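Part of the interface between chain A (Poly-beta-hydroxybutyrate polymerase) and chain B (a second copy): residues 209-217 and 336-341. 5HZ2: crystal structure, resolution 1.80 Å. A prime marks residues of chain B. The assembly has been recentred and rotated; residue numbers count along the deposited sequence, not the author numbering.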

# COMPACT_ATOMS: atom_id res chain seq x y z
N ASN A 209 14.94 8.45 -23.00
CA ASN A 209 14.22 8.21 -24.25
C ASN A 209 12.74 7.78 -24.02
O ASN A 209 11.80 8.24 -24.70
CB ASN A 209 15.00 7.16 -24.95
CG ASN A 209 14.70 7.11 -26.39
OD1 ASN A 209 15.21 7.92 -27.15
ND2 ASN A 209 13.86 6.18 -26.77
N TYR A 210 12.53 6.90 -23.05
CA TYR A 210 11.17 6.48 -22.78
C TYR A 210 10.31 7.63 -22.27
O TYR A 210 9.19 7.79 -22.70
CB TYR A 210 11.15 5.32 -21.78
CG TYR A 210 9.79 5.03 -21.22
CD1 TYR A 210 8.91 4.20 -21.88
CD2 TYR A 210 9.37 5.61 -20.05
CE1 TYR A 210 7.66 3.95 -21.38
CE2 TYR A 210 8.12 5.36 -19.54
CZ TYR A 210 7.27 4.53 -20.21
OH TYR A 210 6.04 4.29 -19.70
N LEU A 211 10.84 8.43 -21.37
CA LEU A 211 10.05 9.54 -20.83
C LEU A 211 9.65 10.53 -21.90
O LEU A 211 8.53 10.97 -21.95
CB LEU A 211 10.80 10.26 -19.72
CG LEU A 211 10.99 9.48 -18.42
CD1 LEU A 211 11.88 10.19 -17.43
CD2 LEU A 211 9.68 9.03 -17.79
N LYS A 212 10.59 10.86 -22.76
CA LYS A 212 10.34 11.81 -23.83
C LYS A 212 9.29 11.35 -24.81
O LYS A 212 8.52 12.15 -25.28
CB LYS A 212 11.62 12.14 -24.57
CG LYS A 212 12.58 12.94 -23.72
CD LYS A 212 13.69 13.51 -24.57
CE LYS A 212 14.98 13.60 -23.81
NZ LYS A 212 15.20 14.95 -23.24
N GLY A 213 9.29 10.08 -25.14
CA GLY A 213 8.34 9.56 -26.08
C GLY A 213 7.03 9.01 -25.57
O GLY A 213 6.09 8.90 -26.32
N ASN A 214 6.98 8.65 -24.30
CA ASN A 214 5.78 8.07 -23.76
C ASN A 214 5.11 8.71 -22.57
O ASN A 214 4.18 8.17 -22.05
CB ASN A 214 6.05 6.60 -23.47
CG ASN A 214 6.64 5.89 -24.67
OD1 ASN A 214 5.91 5.37 -25.49
ND2 ASN A 214 7.94 5.89 -24.78
N THR A 215 5.59 9.86 -22.14
CA THR A 215 5.03 10.53 -21.00
C THR A 215 5.03 12.03 -21.17
O THR A 215 5.75 12.56 -21.99
CB THR A 215 5.82 10.25 -19.69
OG1 THR A 215 7.03 11.01 -19.67
CG2 THR A 215 6.13 8.80 -19.53
N PRO A 216 4.23 12.69 -20.38
CA PRO A 216 4.26 14.14 -20.44
C PRO A 216 5.19 14.80 -19.43
O PRO A 216 5.04 15.97 -19.17
CB PRO A 216 2.82 14.51 -20.10
CG PRO A 216 2.41 13.47 -19.16
CD PRO A 216 3.08 12.19 -19.62
N VAL A 217 6.25 14.12 -19.00
CA VAL A 217 7.23 14.77 -18.14
C VAL A 217 7.84 15.92 -18.95
O VAL A 217 8.22 15.78 -20.10
CB VAL A 217 8.33 13.79 -17.67
CG1 VAL A 217 9.38 14.52 -16.83
CG2 VAL A 217 7.67 12.63 -16.91
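Chain B 336-341: LAGAIE

How does chain B lie on chain A? Each stretch carries the end of a helix and what follows it, a loop in chain A and a link into a strand in chain B. In chain A the helix runs through Asn214, and Thr215 is the first residue to leave helical geometry, with phi/psi of -143/162°. In chain B, Leu336′ and Ala337′ belong to a helix, and the chain passes through Gly338′ and Ala339′ to a strand that takes in Ile340′ and Glu341′. This passage meets the chain A segment just past its helix: the CA of Thr215 is 4.8 Å from the CA of Gly338′, and the CA of Pro216 is 6.6 Å from the CA of Ile340′. Within this register both chains advance together, Thr215 to Pro216 alongside Gly338′ to Ile340′.

Why does Pro216 carry so much of the contact? Its CA-to-CB bond points toward chain B, and its ring, puckered C-gamma endo, lies along the backbone there. CD of Pro216 approaches the O of Ala337′ at 3.4 Å, and CG of Pro216 the O of Ala339′, also at 3.4 Å, so the ring's methylene groups pack against two carbonyls. Farther along, CB of Pro216 meets CG1 of Ile340′ at 4.5 Å, an apolar contact. Ile340′ has chi1 m and chi2 t, which carries CD1 on beyond CG1 in an extended arm.

What holds the side chains of Asn214 and Thr215 in place, if no hydrogen bond crosses between the stretches? They are tied back to their own helix. Thr215 takes chi1 p, and its OG1 donates to the O of Leu211 at 2.7 Å, alongside a weak backbone bond from Thr215 N to that same oxygen at 3.1 Å. OG1 of Thr215 also accepts from the N of Val217 at 3.3 Å, bracing the turn around Pro216. The hydroxyl is turned to the helix, and CB and CG2 of Thr215 each lie 3.5 Å from the O of Ala337′. Asn214, at chi1 m, folds back so that its ND2 donates to the O of Tyr210 at 3.1 Å; its end leads away from chain B.

What fits against the small residues of chain B? With Asn214's side chain turned back, its backbone makes the approach: the O of Asn214 lies 3.6 Å from the CA of Gly338′. Tyr210, at chi1 t, starts sideways but brings its end nearer, its OH reaching 4.4 Å from the CB of Ala337′. Ala339′ points its CB away, leaving its carbonyl to face Pro216, while its N bonds to the O of Leu336′ at 3.0 Å.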

# COMPACT_ATOMS: atom_id res chain seq x y z
N LEU B 336 -1.90 5.69 -16.65
CA LEU B 336 -1.61 7.00 -16.03
C LEU B 336 -0.31 7.64 -16.42
O LEU B 336 -0.24 8.88 -16.69
CB LEU B 336 -1.75 6.89 -14.50
CG LEU B 336 -1.70 8.20 -13.71
CD1 LEU B 336 -2.86 9.13 -14.12
CD2 LEU B 336 -1.71 7.91 -12.24
N ALA B 337 0.75 6.82 -16.53
CA ALA B 337 2.06 7.27 -16.97
C ALA B 337 2.00 7.99 -18.31
O ALA B 337 2.73 9.00 -18.55
CB ALA B 337 3.02 6.06 -17.04
N GLY B 338 1.12 7.53 -19.20
CA GLY B 338 0.91 8.19 -20.47
C GLY B 338 -0.19 9.27 -20.59
O GLY B 338 -0.39 9.86 -21.65
N ALA B 339 -0.89 9.53 -19.50
CA ALA B 339 -2.07 10.38 -19.54
C ALA B 339 -1.66 11.84 -19.39
O ALA B 339 -0.72 12.16 -18.69
CB ALA B 339 -3.01 10.00 -18.45
N ILE B 340 -2.46 12.70 -20.00
CA ILE B 340 -2.31 14.15 -19.90
C ILE B 340 -3.37 14.69 -18.97
O ILE B 340 -4.54 14.29 -19.05
CB ILE B 340 -2.40 14.73 -21.33
CG1 ILE B 340 -1.16 14.21 -22.11
CG2 ILE B 340 -2.46 16.26 -21.31
CD1 ILE B 340 -1.11 14.58 -23.54
N GLU B 341 -2.93 15.50 -18.02
CA GLU B 341 -3.77 16.19 -17.10
C GLU B 341 -4.34 17.47 -17.76
O GLU B 341 -3.60 18.25 -18.37
CB GLU B 341 -3.00 16.63 -15.86
CG GLU B 341 -3.96 17.03 -14.75
CD GLU B 341 -3.32 17.27 -13.41
OE1 GLU B 341 -2.07 17.17 -13.27
OE2 GLU B 341 -4.09 17.56 -12.48